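Local coordinates for nucleoprotein (Schmallenberg virus, PDB 4JNG) that encapsidates the viral RNA genome, shielding it from nucleases in a helical nucleocapsid that serves as template for transcription and replication, at residues 64-68 with 69-73; 84-87 with 88-92; 116-119 with 120-124. All blocks are in the same frame, centred on the assembly; numbering follows the deposited sequence.

Contact 1. Residues 64-68 with 69-73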
ATOM      1  N   LEU B  64      -3.868  18.111 -23.006  1.00  5.13           N
ATOM      2  CA  LEU B  64      -4.668  16.906 -23.219  1.00  5.10           C
ATOM      3  C   LEU B  64      -5.697  17.131 -24.309  1.00  5.37           C
ATOM      4  O   LEU B  64      -6.324  18.183 -24.361  1.00  5.30           O
ATOM      5  CB  LEU B  64      -5.382  16.505 -21.934  1.00  5.06           C
ATOM      6  CG  LEU B  64      -4.500  16.071 -20.771  1.00  5.10           C
ATOM      7  CD1 LEU B  64      -5.388  15.594 -19.636  1.00  5.11           C
ATOM      8  CD2 LEU B  64      -3.535  14.973 -21.194  1.00  5.13           C
ATOM      9  N   THR B  65      -5.869  16.140 -25.176  1.00  5.65           N
ATOM     10  CA  THR B  65      -6.805  16.251 -26.304  1.00  5.74           C
ATOM     11  C   THR B  65      -7.950  15.273 -26.113  1.00  5.63           C
ATOM     12  O   THR B  65      -7.721  14.068 -26.010  1.00  5.69           O
ATOM     13  CB  THR B  65      -6.102  15.964 -27.640  1.00  6.06           C
ATOM     14  OG1 THR B  65      -4.904  16.738 -27.717  1.00  6.41           O
ATOM     15  CG2 THR B  65      -7.005  16.322 -28.845  1.00  6.21           C
ATOM     16  N   PHE B  66      -9.173  15.800 -26.042  1.00  5.41           N
ATOM     17  CA  PHE B  66     -10.387  14.985 -25.948  1.00  5.33           C
ATOM     18  C   PHE B  66     -11.281  15.218 -27.172  1.00  6.04           C
ATOM     19  O   PHE B  66     -11.737  16.331 -27.397  1.00  6.30           O
ATOM     20  CB  PHE B  66     -11.178  15.339 -24.691  1.00  5.02           C
ATOM     21  CG  PHE B  66     -10.450  15.041 -23.417  1.00  4.93           C
ATOM     22  CD1 PHE B  66     -10.476  13.766 -22.873  1.00  4.89           C
ATOM     23  CD2 PHE B  66      -9.737  16.033 -22.761  1.00  4.91           C
ATOM     24  CE1 PHE B  66      -9.800  13.487 -21.693  1.00  4.93           C
ATOM     25  CE2 PHE B  66      -9.056  15.755 -21.590  1.00  4.88           C
ATOM     26  CZ  PHE B  66      -9.090  14.483 -21.055  1.00  4.86           C
ATOM     27  N   GLY B  67     -11.541  14.163 -27.939  1.00  7.14           N
ATOM     28  CA  GLY B  67     -12.348  14.255 -29.167  1.00  8.13           C
ATOM     29  C   GLY B  67     -11.892  15.382 -30.073  1.00  9.05           C
ATOM     30  O   GLY B  67     -12.702  16.171 -30.558  1.00 11.01           O
ATOM     31  N   GLY B  68     -10.581  15.484 -30.267  1.00 10.00           N
ATOM     32  CA  GLY B  68     -10.014  16.449 -31.203  1.00 10.10           C
ATOM     33  C   GLY B  68      -9.752  17.842 -30.663  1.00  8.86           C
ATOM     34  O   GLY B  68      -9.060  18.621 -31.316  1.00 10.30           O
ATOM     35  N   VAL B  69     -10.288  18.169 -29.485  1.00  6.67           N
ATOM     36  CA  VAL B  69     -10.088  19.496 -28.899  1.00  5.48           C
ATOM     37  C   VAL B  69      -8.985  19.425 -27.836  1.00  5.19           C
ATOM     38  O   VAL B  69      -9.070  18.605 -26.922  1.00  5.07           O
ATOM     39  CB  VAL B  69     -11.386  20.035 -28.262  1.00  5.18           C
ATOM     40  CG1 VAL B  69     -11.140  21.397 -27.630  1.00  4.99           C
ATOM     41  CG2 VAL B  69     -12.482  20.135 -29.317  1.00  5.33           C
ATOM     42  N   LYS B  70      -7.980  20.297 -27.963  1.00  5.10           N
ATOM     43  CA  LYS B  70      -6.810  20.321 -27.071  1.00  5.08           C
ATOM     44  C   LYS B  70      -6.951  21.316 -25.917  1.00  5.18           C
ATOM     45  O   LYS B  70      -7.148  22.504 -26.150  1.00  5.86           O
ATOM     46  CB  LYS B  70      -5.537  20.685 -27.844  1.00  5.35           C
ATOM     47  CG  LYS B  70      -4.288  20.612 -26.961  1.00  6.07           C
ATOM     48  CD  LYS B  70      -3.064  21.227 -27.615  1.00  7.70           C
ATOM     49  CE  LYS B  70      -2.104  20.168 -28.129  1.00 10.09           C
ATOM     50  NZ  LYS B  70      -1.232  20.706 -29.206  1.00 14.34           N
ATOM     51  N   PHE B  71      -6.778  20.826 -24.692  1.00  5.15           N
ATOM     52  CA  PHE B  71      -6.898  21.630 -23.473  1.00  4.98           C
ATOM     53  C   PHE B  71      -5.571  21.687 -22.727  1.00  4.90           C
ATOM     54  O   PHE B  71      -4.907  20.667 -22.572  1.00  4.80           O
ATOM     55  CB  PHE B  71      -7.924  21.006 -22.537  1.00  4.93           C
ATOM     56  CG  PHE B  71      -9.304  20.944 -23.105  1.00  4.90           C
ATOM     57  CD1 PHE B  71      -9.678  19.901 -23.940  1.00  4.91           C
ATOM     58  CD2 PHE B  71     -10.239  21.921 -22.791  1.00  4.91           C
ATOM     59  CE1 PHE B  71     -10.953  19.845 -24.477  1.00  4.91           C
ATOM     60  CE2 PHE B  71     -11.516  21.872 -23.323  1.00  4.93           C
ATOM     61  CZ  PHE B  71     -11.873  20.832 -24.165  1.00  4.93           C
ATOM     62  N   THR B  72      -5.200  22.872 -22.252  1.00  4.92           N
ATOM     63  CA  THR B  72      -4.048  23.014 -21.372  1.00  4.99           C
ATOM     64  C   THR B  72      -4.516  22.817 -19.937  1.00  5.07           C
ATOM     65  O   THR B  72      -5.334  23.587 -19.429  1.00  5.57           O
ATOM     66  CB  THR B  72      -3.359  24.376 -21.534  1.00  5.06           C
ATOM     67  OG1 THR B  72      -2.765  24.434 -22.835  1.00  5.91           O
ATOM     68  CG2 THR B  72      -2.253  24.559 -20.491  1.00  5.00           C
ATOM     69  N   VAL B  73      -3.985  21.778 -19.300  1.00  4.97           N
ATOM     70  CA  VAL B  73      -4.427  21.341 -17.983  1.00  4.91           C
ATOM     71  C   VAL B  73      -3.278  21.511 -16.969  1.00  4.96           C
ATOM     72  O   VAL B  73      -2.138  21.144 -17.245  1.00  4.87           O
ATOM     73  CB  VAL B  73      -4.874  19.860 -18.055  1.00  4.97           C
ATOM     74  CG1 VAL B  73      -5.421  19.378 -16.719  1.00  5.10           C
ATOM     75  CG2 VAL B  73      -5.916  19.660 -19.165  1.00  4.98           C
TER
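Val69 and Phe66 close a beta hairpin with a two-residue loop, Gly67 and Gly68 standing at the corners of a type I' turn between antiparallel strands. Both glycines have positive phi, as a type I' turn requires of its corners. Val69 N reaches back to Phe66 O over 3.1 Å. In return Phe66 N binds Val69 O at 2.9 Å, closing the hydrogen-bonded pair. The same Val69 O also receives a CA-H...O contact from Thr65 CA at 3.3 Å, and the CG2 methyl of Thr65 lies beside it.

Lys70 sits opposite Thr65 in the non-hydrogen-bonded pair, where its CB and CG pass Thr65 OG1. CG stands anti to the backbone N (chi1 -176°), and the chain bends at chi3 as it leaves.

Phe71 forms the second hydrogen-bonded pair: Phe71 N gives Leu64 O a short, nearly straight bond of 2.7 Å at 174°, and Leu64 N answers to Phe71 O at 2.8 Å. Leu64 O also lies in the plane of the Phe71 ring, at its edge. On this side of the hairpin Phe71 CD1 comes within 4.0 Å of Phe66 CD2, at the edge of the Phe66 ring, and the two side chains cross at about a right angle.

Val73 ends the row, its CG2 lying 4.1 Å from Leu64 CD1.

The face carrying Leu64, Phe66 and Phe71 packs on helices 47-56 and 93-110, through Ala50, Leu54 and Met96. Along its outer edge, Thr65 and Phe66 pair in parallel with a strand of a neighbouring subunit, whose Phe7 stacks on Phe66, so the sheet continues across the oligomer interface.

Contact 2. Residues 84-87 with 88-92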
ATOM      1  N   ASN B  84       1.235  22.647  -5.624  1.00  5.84           N
ATOM      2  CA  ASN B  84       1.435  23.769  -6.566  1.00  5.23           C
ATOM      3  C   ASN B  84       0.205  24.677  -6.621  1.00  4.85           C
ATOM      4  O   ASN B  84      -0.921  24.182  -6.580  1.00  4.70           O
ATOM      5  CB  ASN B  84       1.736  23.262  -7.978  1.00  5.26           C
ATOM      6  CG  ASN B  84       3.111  22.637  -8.110  1.00  5.85           C
ATOM      7  OD1 ASN B  84       3.856  22.502  -7.135  1.00  6.00           O
ATOM      8  ND2 ASN B  84       3.455  22.239  -9.335  1.00  6.07           N
ATOM      9  N   PRO B  85       0.409  26.009  -6.692  1.00  4.85           N
ATOM     10  CA  PRO B  85      -0.718  26.936  -6.846  1.00  4.95           C
ATOM     11  C   PRO B  85      -1.326  26.859  -8.238  1.00  4.99           C
ATOM     12  O   PRO B  85      -0.585  26.734  -9.202  1.00  5.38           O
ATOM     13  CB  PRO B  85      -0.074  28.312  -6.659  1.00  4.95           C
ATOM     14  CG  PRO B  85       1.342  28.115  -7.058  1.00  4.96           C
ATOM     15  CD  PRO B  85       1.691  26.727  -6.595  1.00  4.94           C
ATOM     16  N   VAL B  86      -2.651  26.941  -8.330  1.00  4.98           N
ATOM     17  CA  VAL B  86      -3.372  26.897  -9.611  1.00  4.96           C
ATOM     18  C   VAL B  86      -3.943  28.287  -9.909  1.00  4.94           C
ATOM     19  O   VAL B  86      -4.625  28.857  -9.070  1.00  4.91           O
ATOM     20  CB  VAL B  86      -4.541  25.883  -9.546  1.00  5.06           C
ATOM     21  CG1 VAL B  86      -5.167  25.669 -10.920  1.00  5.16           C
ATOM     22  CG2 VAL B  86      -4.068  24.554  -8.970  1.00  4.99           C
ATOM     23  N   PRO B  87      -3.662  28.854 -11.102  1.00  4.89           N
ATOM     24  CA  PRO B  87      -4.263  30.165 -11.370  1.00  4.85           C
ATOM     25  C   PRO B  87      -5.795  30.100 -11.349  1.00  4.78           C
ATOM     26  O   PRO B  87      -6.372  29.025 -11.525  1.00  4.59           O
ATOM     27  CB  PRO B  87      -3.728  30.524 -12.759  1.00  4.92           C
ATOM     28  CG  PRO B  87      -2.488  29.714 -12.911  1.00  4.94           C
ATOM     29  CD  PRO B  87      -2.725  28.445 -12.159  1.00  4.90           C
ATOM     30  N   ASP B  88      -6.447  31.233 -11.114  1.00  4.80           N
ATOM     31  CA  ASP B  88      -7.899  31.256 -10.958  1.00  4.93           C
ATOM     32  C   ASP B  88      -8.631  30.943 -12.269  1.00  5.06           C
ATOM     33  O   ASP B  88      -9.740  30.423 -12.240  1.00  5.16           O
ATOM     34  CB  ASP B  88      -8.370  32.602 -10.389  1.00  4.97           C
ATOM     35  CG  ASP B  88      -8.089  32.744  -8.891  1.00  5.24           C
ATOM     36  OD1 ASP B  88      -7.819  31.729  -8.207  1.00  5.28           O
ATOM     37  OD2 ASP B  88      -8.158  33.885  -8.387  1.00  5.92           O
ATOM     38  N   ASN B  89      -7.999  31.246 -13.401  1.00  5.29           N
ATOM     39  CA  ASN B  89      -8.562  30.950 -14.718  1.00  5.50           C
ATOM     40  C   ASN B  89      -7.943  29.726 -15.366  1.00  5.13           C
ATOM     41  O   ASN B  89      -8.133  29.501 -16.559  1.00  5.02           O
ATOM     42  CB  ASN B  89      -8.388  32.147 -15.638  1.00  6.71           C
ATOM     43  CG  ASN B  89      -9.100  33.375 -15.125  1.00  9.36           C
ATOM     44  OD1 ASN B  89      -9.829  33.312 -14.134  1.00 10.29           O
ATOM     45  ND2 ASN B  89      -8.902  34.504 -15.803  1.00 12.39           N
ATOM     46  N   ALA B  90      -7.215  28.928 -14.582  1.00  4.93           N
ATOM     47  CA  ALA B  90      -6.647  27.689 -15.091  1.00  4.90           C
ATOM     48  C   ALA B  90      -7.594  26.542 -14.804  1.00  4.82           C
ATOM     49  O   ALA B  90      -8.414  26.612 -13.873  1.00  4.74           O
ATOM     50  CB  ALA B  90      -5.288  27.419 -14.468  1.00  4.91           C
ATOM     51  N   ILE B  91      -7.464  25.481 -15.598  1.00  4.74           N
ATOM     52  CA  ILE B  91      -8.265  24.282 -15.420  1.00  4.85           C
ATOM     53  C   ILE B  91      -7.375  23.122 -15.007  1.00  4.75           C
ATOM     54  O   ILE B  91      -6.326  22.868 -15.585  1.00  4.30           O
ATOM     55  CB  ILE B  91      -9.114  23.878 -16.668  1.00  4.90           C
ATOM     56  CG1 ILE B  91      -8.303  23.949 -17.969  1.00  4.91           C
ATOM     57  CG2 ILE B  91     -10.336  24.770 -16.786  1.00  4.94           C
ATOM     58  CD1 ILE B  91      -9.049  23.426 -19.185  1.00  4.90           C
ATOM     59  N   THR B  92      -7.805  22.461 -13.945  1.00  4.83           N
ATOM     60  CA  THR B  92      -7.344  21.138 -13.606  1.00  4.82           C
ATOM     61  C   THR B  92      -8.350  20.194 -14.220  1.00  4.68           C
ATOM     62  O   THR B  92      -9.372  20.627 -14.745  1.00  4.51           O
ATOM     63  CB  THR B  92      -7.345  20.947 -12.079  1.00  4.81           C
ATOM     64  OG1 THR B  92      -8.659  21.213 -11.578  1.00  4.00           O
ATOM     65  CG2 THR B  92      -6.366  21.904 -11.436  1.00  4.82           C
TER
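Pro87 and Ala90 mark the ends of a type I beta turn, with Asp88 and Asn89 at its corners, in the loop that leads to helix 93-110. One hydrogen bond spans the two segments: Ala90 N donates to Pro87 O over 3.2 Å, the bond that closes the turn. The methyl of Ala90 also sits near that acceptor, Ala90 CB lying 3.5 Å from Pro87 O.

Apolar packing carries most of the remainder. The Ala90 methyl turns back toward the first segment and lies against the proline ring, with Ala90 CB 3.6 Å from Pro87 CD and a little farther from its CB and CG. Val86 adds a second layer through one branch: CG1, anti to the backbone N (chi1 -172°), reaches Ala90 CB at 4.0 Å and, at the same distance of 4.0 Å, Thr92 CG2. Touching both, Val86 CG1 links the turn to the start of the helix; the Val86 and Thr92 side chains cross at about a right angle.

The polar side-chain atoms are held by residues outside the two segments. Asp88 OD2 is hydrogen-bonded to Thr17 OG1. Thr92 is the N-cap of helix 93-110: its OG1, placed between the backbone N and the carbonyl carbon (chi1 56°), accepts from Arg95 N. The Arg95 guanidinium binds Pro87 O and Ala90 O through NH1, which ties this RNA-binding arginine to both ends of the turn.

Bound RNA passes close by, with a sugar against Val86 and a phosphate against Thr92. On the protein side, Ala90 packs on Val74 of strand 69-74, while Ile91 packs on Phe71 of that strand, on Phe27 and Tyr31 of helix 20-31 and on Tyr99 of helix 93-110.

Contact 3. Residues 116-119 with 120-124. With nucleotides of chain A.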
ATOM      1  N   ALA B 116     -32.250  15.970 -25.783  1.00  5.70           N
ATOM      2  CA  ALA B 116     -32.393  14.672 -26.443  1.00  5.70           C
ATOM      3  C   ALA B 116     -31.068  14.148 -27.005  1.00  6.03           C
ATOM      4  O   ALA B 116     -30.756  12.963 -26.856  1.00  5.71           O
ATOM      5  CB  ALA B 116     -33.459  14.731 -27.537  1.00  5.47           C
ATOM      6  N   GLU B 117     -30.279  15.014 -27.635  1.00  6.72           N
ATOM      7  CA  GLU B 117     -28.975  14.573 -28.162  1.00  7.97           C
ATOM      8  C   GLU B 117     -27.936  14.340 -27.053  1.00  7.82           C
ATOM      9  O   GLU B 117     -27.204  13.345 -27.093  1.00  7.59           O
ATOM     10  CB  GLU B 117     -28.423  15.483 -29.275  1.00  9.83           C
ATOM     11  CG  GLU B 117     -28.543  16.984 -29.074  1.00 11.65           C
ATOM     12  CD  GLU B 117     -28.051  17.779 -30.277  1.00 17.12           C
ATOM     13  OE1 GLU B 117     -28.099  19.027 -30.240  1.00 17.37           O
ATOM     14  OE2 GLU B 117     -27.621  17.162 -31.273  1.00 22.15           O
ATOM     15  N   ALA B 118     -27.875  15.224 -26.058  1.00  7.38           N
ATOM     16  CA  ALA B 118     -26.969  14.993 -24.924  1.00  6.02           C
ATOM     17  C   ALA B 118     -27.268  13.628 -24.327  1.00  5.82           C
ATOM     18  O   ALA B 118     -26.363  12.840 -24.094  1.00  5.84           O
ATOM     19  CB  ALA B 118     -27.113  16.070 -23.866  1.00  5.76           C
ATOM     20  N   SER B 119     -28.552  13.341 -24.137  1.00  6.16           N
ATOM     21  CA  SER B 119     -28.992  12.080 -23.532  1.00  6.57           C
ATOM     22  C   SER B 119     -28.587  10.840 -24.336  1.00  7.68           C
ATOM     23  O   SER B 119     -28.394   9.769 -23.759  1.00  9.29           O
ATOM     24  CB  SER B 119     -30.508  12.097 -23.285  1.00  7.22           C
ATOM     25  OG  SER B 119     -31.246  11.953 -24.495  1.00  7.90           O
ATOM     26  N   ALA B 120     -28.438  10.988 -25.651  1.00  7.95           N
ATOM     27  CA  ALA B 120     -28.061   9.868 -26.513  1.00  9.08           C
ATOM     28  C   ALA B 120     -26.551   9.704 -26.688  1.00  8.95           C
ATOM     29  O   ALA B 120     -26.091   8.608 -26.999  1.00  8.67           O
ATOM     30  CB  ALA B 120     -28.746   9.990 -27.870  1.00 10.32           C
ATOM     31  N   GLN B 121     -25.782  10.771 -26.466  1.00  8.67           N
ATOM     32  CA  GLN B 121     -24.324  10.735 -26.647  1.00  8.23           C
ATOM     33  C   GLN B 121     -23.506  10.637 -25.352  1.00  7.56           C
ATOM     34  O   GLN B 121     -22.502   9.927 -25.313  1.00  7.09           O
ATOM     35  CB  GLN B 121     -23.861  11.981 -27.390  1.00  9.03           C
ATOM     36  CG  GLN B 121     -24.247  12.041 -28.848  1.00  8.90           C
ATOM     37  CD  GLN B 121     -23.852  13.368 -29.441  1.00  8.84           C
ATOM     38  OE1 GLN B 121     -24.605  14.338 -29.374  1.00  7.39           O
ATOM     39  NE2 GLN B 121     -22.650  13.431 -29.996  1.00  9.88           N
ATOM     40  N   ILE B 122     -23.929  11.344 -24.307  1.00  6.71           N
ATOM     41  CA  ILE B 122     -23.093  11.523 -23.102  1.00  5.75           C
ATOM     42  C   ILE B 122     -23.389  10.537 -21.970  1.00  5.89           C
ATOM     43  O   ILE B 122     -24.541  10.350 -21.561  1.00  5.92           O
ATOM     44  CB  ILE B 122     -23.184  12.972 -22.583  1.00  5.17           C
ATOM     45  CG1 ILE B 122     -22.687  13.930 -23.666  1.00  4.95           C
ATOM     46  CG2 ILE B 122     -22.365  13.159 -21.306  1.00  5.09           C
ATOM     47  CD1 ILE B 122     -23.057  15.371 -23.420  1.00  4.93           C
ATOM     48  N   VAL B 123     -22.315   9.941 -21.451  1.00  6.03           N
ATOM     49  CA  VAL B 123     -22.385   8.925 -20.421  1.00  6.17           C
ATOM     50  C   VAL B 123     -21.664   9.418 -19.167  1.00  6.29           C
ATOM     51  O   VAL B 123     -20.526   9.859 -19.236  1.00  6.48           O
ATOM     52  CB  VAL B 123     -21.741   7.617 -20.919  1.00  6.56           C
ATOM     53  CG1 VAL B 123     -21.964   6.505 -19.920  1.00  6.68           C
ATOM     54  CG2 VAL B 123     -22.329   7.215 -22.270  1.00  7.38           C
ATOM     55  N   MET B 124     -22.339   9.352 -18.027  1.00  6.90           N
ATOM     56  CA  MET B 124     -21.738   9.719 -16.738  1.00  8.38           C
ATOM     57  C   MET B 124     -21.564   8.438 -15.930  1.00  9.50           C
ATOM     58  O   MET B 124     -22.473   8.029 -15.206  1.00 10.81           O
ATOM     59  CB  MET B 124     -22.627  10.722 -15.994  1.00 10.23           C
ATOM     60  CG  MET B 124     -21.996  11.390 -14.771  1.00 13.91           C
ATOM     61  SD  MET B 124     -20.575  12.461 -15.107  1.00 19.58           S
ATOM     62  CE  MET B 124     -21.209  13.478 -16.441  1.00 16.19           C
TER
ATOM     63  P     U A  30     -17.416   1.457 -15.100  1.00 21.63           P
ATOM     64  OP1   U A  30     -17.231   0.461 -14.015  1.00 23.04           O
ATOM     65  OP2   U A  30     -16.591   1.370 -16.333  1.00 22.83           O
ATOM     66  O5'   U A  30     -18.956   1.440 -15.511  1.00 20.61           O
ATOM     67  C5'   U A  30     -19.627   2.680 -15.758  1.00 18.85           C
ATOM     68  C4'   U A  30     -20.954   2.489 -16.457  1.00 19.92           C
ATOM     69  O4'   U A  30     -21.131   3.586 -17.398  1.00 20.20           O
ATOM     70  C3'   U A  30     -21.147   1.214 -17.275  1.00 19.64           C
ATOM     71  O3'   U A  30     -21.738   0.172 -16.499  1.00 19.47           O
ATOM     72  C2'   U A  30     -22.115   1.676 -18.358  1.00 18.32           C
ATOM     73  O2'   U A  30     -23.459   1.715 -17.925  1.00 16.94           O
ATOM     74  C1'   U A  30     -21.612   3.090 -18.632  1.00 17.91           C
ATOM     75  N1    U A  30     -20.523   3.145 -19.620  1.00 15.93           N
ATOM     76  C2    U A  30     -20.875   3.251 -20.952  1.00 14.72           C
ATOM     77  O2    U A  30     -22.033   3.312 -21.327  1.00 14.79           O
ATOM     78  N3    U A  30     -19.819   3.298 -21.826  1.00 14.30           N
ATOM     79  C4    U A  30     -18.477   3.240 -21.518  1.00 14.87           C
ATOM     80  O4    U A  30     -17.646   3.291 -22.425  1.00 17.69           O
ATOM     81  C5    U A  30     -18.193   3.120 -20.121  1.00 15.40           C
ATOM     82  C6    U A  30     -19.200   3.078 -19.241  1.00 15.96           C
TER
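Ala118 O is gripped by two backbone donors as helix 112-121 runs out, Ile122 N at 2.9 Å and Gln121 N at 3.2 Å. This is the C-terminal end of an alpha helix, and Ile122 is the first residue to leave helical phi/psi. Gln121 N also binds Glu117 O, the carbonyl one residue earlier, at 3.0 Å, so its N-H is shared between two carbonyls.

Among the side chains, Ala118 CB meets Ile122 CD1 at 4.1 Å on the buried side, where Cys108 and Ile104 of helix 93-110 and Trp134 take up the packing. Gln121 runs extended beyond CG, alongside Glu117 O: with CG beside its own backbone N (chi1 -71°), its CB, CG and OE1 all lie against that oxygen, and OE1 nears Glu117 CB. Phe37 of helix 37-45 packs on both residues. Ser119 OG donates to Ala116 O over 2.6 Å, a side-chain bond back along the helix.

Past the helix end the chain passes the RNA, where Val123 touches the base of U30 of chain A: Val123 CG1 lies 3.5 Å from U30 O2.

From the N terminus the three contacts follow one another in series, and none nests in or crosses another. Contact 1 closes the hairpin of strands 61-66 and 69-74; contact 2 then closes a turn in the loop before helix 93-110; contact 3 finishes helix 112-121. The first two touch: Ile91 CG1 lies 3.3 Å from Thr72 O, and Ile91 CD1 packs on Phe71 CD2, tying the loop to the second strand of the hairpin. Contact 3 stands apart, its centre about 20 Å from that of contact 1 and 29 Å from that of contact 2. Helix 93-110 connects all three, packing against side chains from each.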